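Local atomic coordinates of E2A dna-binding protein (Human adenovirus 5, PDB entry 2WB0), a protein that binds single-stranded DNA and, by forming multimers, unwinds the template without ATP during the elongation phase of viral strand-displacement replication, also enhancing the rate of initiation. Residues T60-T66 with D295-S299; R222-N226 with Q276-P280. Numbering follows the deposited sequence.

Interaction 1. Residues T60-T66 with D295-S299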
# COMPACT_ATOMS: atom_id res chain seq x y z
N THR A 60 -11.76 -5.79 3.14
CA THR A 60 -12.00 -5.00 4.36
C THR A 60 -11.23 -3.71 4.19
O THR A 60 -9.98 -3.76 4.10
CB THR A 60 -11.45 -5.69 5.61
OG1 THR A 60 -11.97 -7.02 5.66
CG2 THR A 60 -11.92 -4.94 6.93
N PHE A 61 -11.97 -2.60 4.08
CA PHE A 61 -11.36 -1.28 3.75
C PHE A 61 -10.50 -1.36 2.48
O PHE A 61 -9.39 -0.71 2.41
CB PHE A 61 -10.43 -0.77 4.84
CG PHE A 61 -11.01 -0.78 6.23
CD1 PHE A 61 -12.32 -0.29 6.49
CD2 PHE A 61 -10.28 -1.30 7.26
CE1 PHE A 61 -12.86 -0.39 7.85
CE2 PHE A 61 -10.77 -1.36 8.54
CZ PHE A 61 -12.04 -0.87 8.84
N THR A 62 -10.97 -2.09 1.49
CA THR A 62 -10.24 -2.17 0.23
C THR A 62 -11.31 -2.01 -0.83
O THR A 62 -12.38 -2.59 -0.69
CB THR A 62 -9.65 -3.57 0.11
OG1 THR A 62 -8.68 -3.73 1.11
CG2 THR A 62 -9.04 -3.79 -1.28
N SER A 63 -11.04 -1.22 -1.87
CA SER A 63 -12.04 -1.14 -2.95
C SER A 63 -11.82 -2.27 -3.92
O SER A 63 -10.67 -2.76 -4.09
CB SER A 63 -11.97 0.17 -3.68
OG SER A 63 -10.97 0.14 -4.63
N ASN A 64 -12.91 -2.75 -4.52
CA ASN A 64 -12.81 -3.88 -5.48
C ASN A 64 -11.82 -3.60 -6.60
O ASN A 64 -11.03 -4.44 -6.98
CB ASN A 64 -14.18 -4.21 -6.14
CG ASN A 64 -15.24 -4.74 -5.12
OD1 ASN A 64 -14.91 -5.35 -4.13
ND2 ASN A 64 -16.56 -4.47 -5.42
N LYS A 65 -11.86 -2.37 -7.10
CA LYS A 65 -11.01 -1.94 -8.19
C LYS A 65 -9.56 -2.00 -7.77
O LYS A 65 -8.71 -2.50 -8.54
CB LYS A 65 -11.36 -0.49 -8.59
CG LYS A 65 -10.41 0.09 -9.63
CD LYS A 65 -10.76 1.60 -9.80
CE LYS A 65 -9.56 2.45 -10.21
NZ LYS A 65 -9.93 3.93 -10.25
N THR A 66 -9.26 -1.51 -6.56
CA THR A 66 -7.88 -1.49 -6.13
C THR A 66 -7.41 -2.92 -5.91
O THR A 66 -6.29 -3.21 -6.24
CB THR A 66 -7.64 -0.70 -4.83
OG1 THR A 66 -8.16 0.64 -4.99
CG2 THR A 66 -6.11 -0.60 -4.57
N ASP A 295 -8.72 7.32 -6.11
CA ASP A 295 -9.52 6.55 -5.16
C ASP A 295 -8.78 5.23 -4.73
O ASP A 295 -9.41 4.30 -4.19
CB ASP A 295 -10.89 6.25 -5.80
CG ASP A 295 -10.78 5.41 -7.13
OD1 ASP A 295 -9.69 4.80 -7.45
OD2 ASP A 295 -11.80 5.32 -7.90
N PHE A 296 -7.46 5.14 -4.95
CA PHE A 296 -6.74 3.94 -4.51
C PHE A 296 -7.04 3.62 -3.03
O PHE A 296 -6.93 4.51 -2.16
CB PHE A 296 -5.24 4.23 -4.74
CG PHE A 296 -4.30 3.05 -4.43
CD1 PHE A 296 -3.85 2.21 -5.46
CD2 PHE A 296 -3.80 2.87 -3.14
CE1 PHE A 296 -2.96 1.12 -5.16
CE2 PHE A 296 -2.85 1.79 -2.81
CZ PHE A 296 -2.45 0.91 -3.79
N LYS A 297 -7.36 2.37 -2.68
CA LYS A 297 -7.64 2.06 -1.25
C LYS A 297 -7.54 0.55 -1.04
O LYS A 297 -8.30 -0.25 -1.64
CB LYS A 297 -9.00 2.55 -0.74
CG LYS A 297 -9.26 2.39 0.79
CD LYS A 297 -10.78 2.54 1.11
CE LYS A 297 -11.06 3.03 2.55
NZ LYS A 297 -12.35 2.48 3.25
N ILE A 298 -6.57 0.16 -0.24
CA ILE A 298 -6.38 -1.28 0.04
C ILE A 298 -5.75 -1.46 1.39
O ILE A 298 -4.78 -0.76 1.72
CB ILE A 298 -5.56 -1.99 -1.07
CG1 ILE A 298 -5.42 -3.50 -0.76
CG2 ILE A 298 -4.16 -1.23 -1.30
CD1 ILE A 298 -5.18 -4.32 -2.12
N SER A 299 -6.25 -2.43 2.16
CA SER A 299 -5.79 -2.62 3.53
C SER A 299 -4.63 -3.58 3.42
O SER A 299 -4.53 -4.34 2.43
CB SER A 299 -6.90 -3.21 4.47
OG SER A 299 -7.31 -4.52 3.96
O HOH W 1 -10.91 2.53 -5.89
O HOH W 2 -8.10 1.90 -7.35
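Lys297 and Thr66, with 89 and 86 Å² covered, bury most surface where the loop leading into helix 64-83 meets strand 297-299; Phe61 follows with 62 Å². Thr66, in the first turn of the helix, directs its CA-to-CB bond toward residues 295-299 and works in two ways. Its OG1 accepts a hydrogen bond from Lys297 N (3.0 Å, 157° at the hydrogen), while its CG2 lies 3.8 Å from the centroid of the Phe296 ring and 19° off the ring normal, a CH-pi contact over the face. Lys297 also offers its carbonyl: Ser63 N, at the N-cap position of the helix, donates to Lys297 O at 2.9 Å. Phe61 O lies 3.5 Å from Lys297 CG, and Phe61 CB is 4.1 Å from Lys297 NZ. Further along, Ser299 N donates to Thr62 OG1 (2.9 Å) and Ser299 OG to Thr60 O (2.8 Å), so the two backbones are held partly through hydroxyls. At the other end Lys65 NZ forms a salt bridge with Asp295 OD1 (2.9 Å), and one water links Ser63 OG (2.7 Å) to Asp295 O (2.9 Å). Lys65 has a second anionic partner in Glu224, and Thr62 OG1 also bonds Asp302 of helix 300-315. The contact thus joins the start of helix 64-83 to an outermost strand of the sheet 242-246, 271-276, 297-299: Ile298 pairs through its backbone with Phe275 of the middle strand, Phe61 packs on Leu272 and Val274, and Phe296 and Ile298 touch Met70 of the helix.

Interaction 2. Residues R222-N226 with Q276-P280. With ZN (zinc ion), chain C.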
# COMPACT_ATOMS: atom_id res chain seq x y z
N ARG A 222 3.12 3.19 -5.11
CA ARG A 222 2.43 3.98 -6.14
C ARG A 222 0.95 3.83 -6.06
O ARG A 222 0.42 2.72 -5.91
CB ARG A 222 2.85 3.50 -7.55
CG ARG A 222 4.38 3.40 -7.67
CD ARG A 222 4.86 3.15 -9.12
NE ARG A 222 4.36 1.94 -9.80
CZ ARG A 222 5.11 0.94 -10.24
NH1 ARG A 222 6.44 0.85 -9.94
NH2 ARG A 222 4.50 -0.05 -10.91
N CYS A 223 0.26 4.95 -6.15
CA CYS A 223 -1.18 4.94 -6.30
C CYS A 223 -1.39 5.27 -7.81
O CYS A 223 -0.49 5.07 -8.59
CB CYS A 223 -1.86 5.92 -5.37
SG CYS A 223 -1.40 7.66 -5.70
N GLU A 224 -2.56 5.72 -8.23
CA GLU A 224 -2.77 6.07 -9.65
C GLU A 224 -1.98 7.29 -10.02
O GLU A 224 -1.45 7.38 -11.14
CB GLU A 224 -4.25 6.42 -9.86
CG GLU A 224 -5.12 5.21 -9.57
CD GLU A 224 -6.65 5.44 -9.81
OE1 GLU A 224 -7.01 6.30 -10.68
OE2 GLU A 224 -7.46 4.76 -9.10
N CYS A 225 -1.83 8.22 -9.04
CA CYS A 225 -1.18 9.49 -9.32
C CYS A 225 0.27 9.37 -9.77
O CYS A 225 0.70 10.18 -10.59
CB CYS A 225 -1.27 10.46 -8.11
SG CYS A 225 -2.98 10.63 -7.45
N ASN A 226 1.06 8.45 -9.18
CA ASN A 226 2.41 8.25 -9.63
C ASN A 226 2.64 6.85 -10.16
O ASN A 226 3.72 6.28 -9.96
CB ASN A 226 3.43 8.55 -8.50
CG ASN A 226 3.15 7.74 -7.23
OD1 ASN A 226 2.12 7.10 -7.07
ND2 ASN A 226 4.07 7.82 -6.29
N GLN A 276 -3.99 4.46 1.01
CA GLN A 276 -4.83 5.26 0.13
C GLN A 276 -3.95 6.02 -0.80
O GLN A 276 -2.72 5.77 -0.85
CB GLN A 276 -5.78 6.23 0.94
CG GLN A 276 -6.82 5.42 1.70
CD GLN A 276 -7.55 6.18 2.78
OE1 GLN A 276 -8.69 6.67 2.56
NE2 GLN A 276 -6.94 6.31 3.93
N CYS A 277 -4.56 6.98 -1.49
CA CYS A 277 -3.82 7.87 -2.43
C CYS A 277 -2.59 8.50 -1.72
O CYS A 277 -2.62 8.66 -0.51
CB CYS A 277 -4.72 9.04 -2.84
SG CYS A 277 -3.94 10.15 -4.03
N CYS A 278 -1.53 8.83 -2.46
CA CYS A 278 -0.46 9.68 -1.86
C CYS A 278 -1.05 10.88 -1.08
O CYS A 278 -0.60 11.20 0.03
CB CYS A 278 0.48 10.25 -2.91
SG CYS A 278 1.48 8.99 -3.73
N ASN A 279 -2.06 11.52 -1.68
CA ASN A 279 -2.65 12.73 -1.07
C ASN A 279 -4.16 12.66 -1.17
O ASN A 279 -4.78 13.32 -2.00
CB ASN A 279 -2.14 13.96 -1.76
CG ASN A 279 -0.65 14.04 -1.74
OD1 ASN A 279 0.04 13.65 -2.72
ND2 ASN A 279 -0.11 14.49 -0.63
N PRO A 280 -4.75 11.89 -0.28
CA PRO A 280 -6.20 11.74 -0.39
C PRO A 280 -6.91 13.05 -0.02
O PRO A 280 -6.40 13.82 0.78
CB PRO A 280 -6.56 10.63 0.61
CG PRO A 280 -5.21 10.07 1.15
CD PRO A 280 -4.13 11.11 0.81
ZN ZN C . -3.39 8.94 -5.87
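A four-cysteine zinc site brings these two loops together, and the metal is their main link. Residues 222-226 supply two ligands, Cys223 SG and Cys225 SG, each 2.4 Å from ZN; residues 276-280 supply Cys277 SG at 2.3 Å, and Cys294 completes the set. The bound sulfurs are necessarily close: Cys277 SG lies 3.9 Å from Cys223 SG and 3.6 Å from Cys225 SG, separations explained by their shared metal. Direct burial is modest, 190 Å² in all, so coordination accounts for much of the connection. The one direct hydrogen bond between the segments runs from Cys278 N to Cys223 SG, long at 3.4 Å as expected for sulfur but nearly straight at 176°. A similar bond within the second loop, Asn279 N to Cys277 SG (3.3 Å, 157°), gives another thiolate a backbone donor; Cys225 N to Cys223 SG (3.4 Å, 143°) is weak. Asn226 braces the first loop, its OD1 accepting from Cys223 N at 3.0 Å, while Asn226 ND2 lies 3.8 Å from Cys278 SG. Cys278 is not a ligand despite its position beside Cys277: Cys278 SG stays 5.3 Å from ZN, well beyond bonding distance, and packs 3.7 Å from Cys223 SG. Outside the site, Cys278 O receives a hydrogen bond from Arg237, and Cys277 pairs through its backbone with Lys241. Ligands on separate loops, two of them in a Cys-X-Cys pair, mark this as a Cys4 zinc site, as in structural zinc centres, here the second of the two zinc centres in the C-terminal domain of the adenovirus DNA-binding protein.

Interactions 1 and 2 have centres 12 Å apart and touch directly. Along the chain the order is 60-66, 222-226, 276-280, 295-299, so both zinc-binding loops fall between the two segments of interaction 1. Strand 271-276 runs into the second zinc loop and pairs with strand 297-299, so one segment of each contact adjoins the same three-stranded sheet. A charged bridge joins them: Glu224 OE2 lies 2.8 Å from Lys65 NZ in a salt bridge, and 2.8 Å from Asp295 OD1, a close pair of like charges beside the same lysine. Phe296 CE1 also packs 3.8 Å from Arg222 O. The helical region is thereby connected to the second zinc centre.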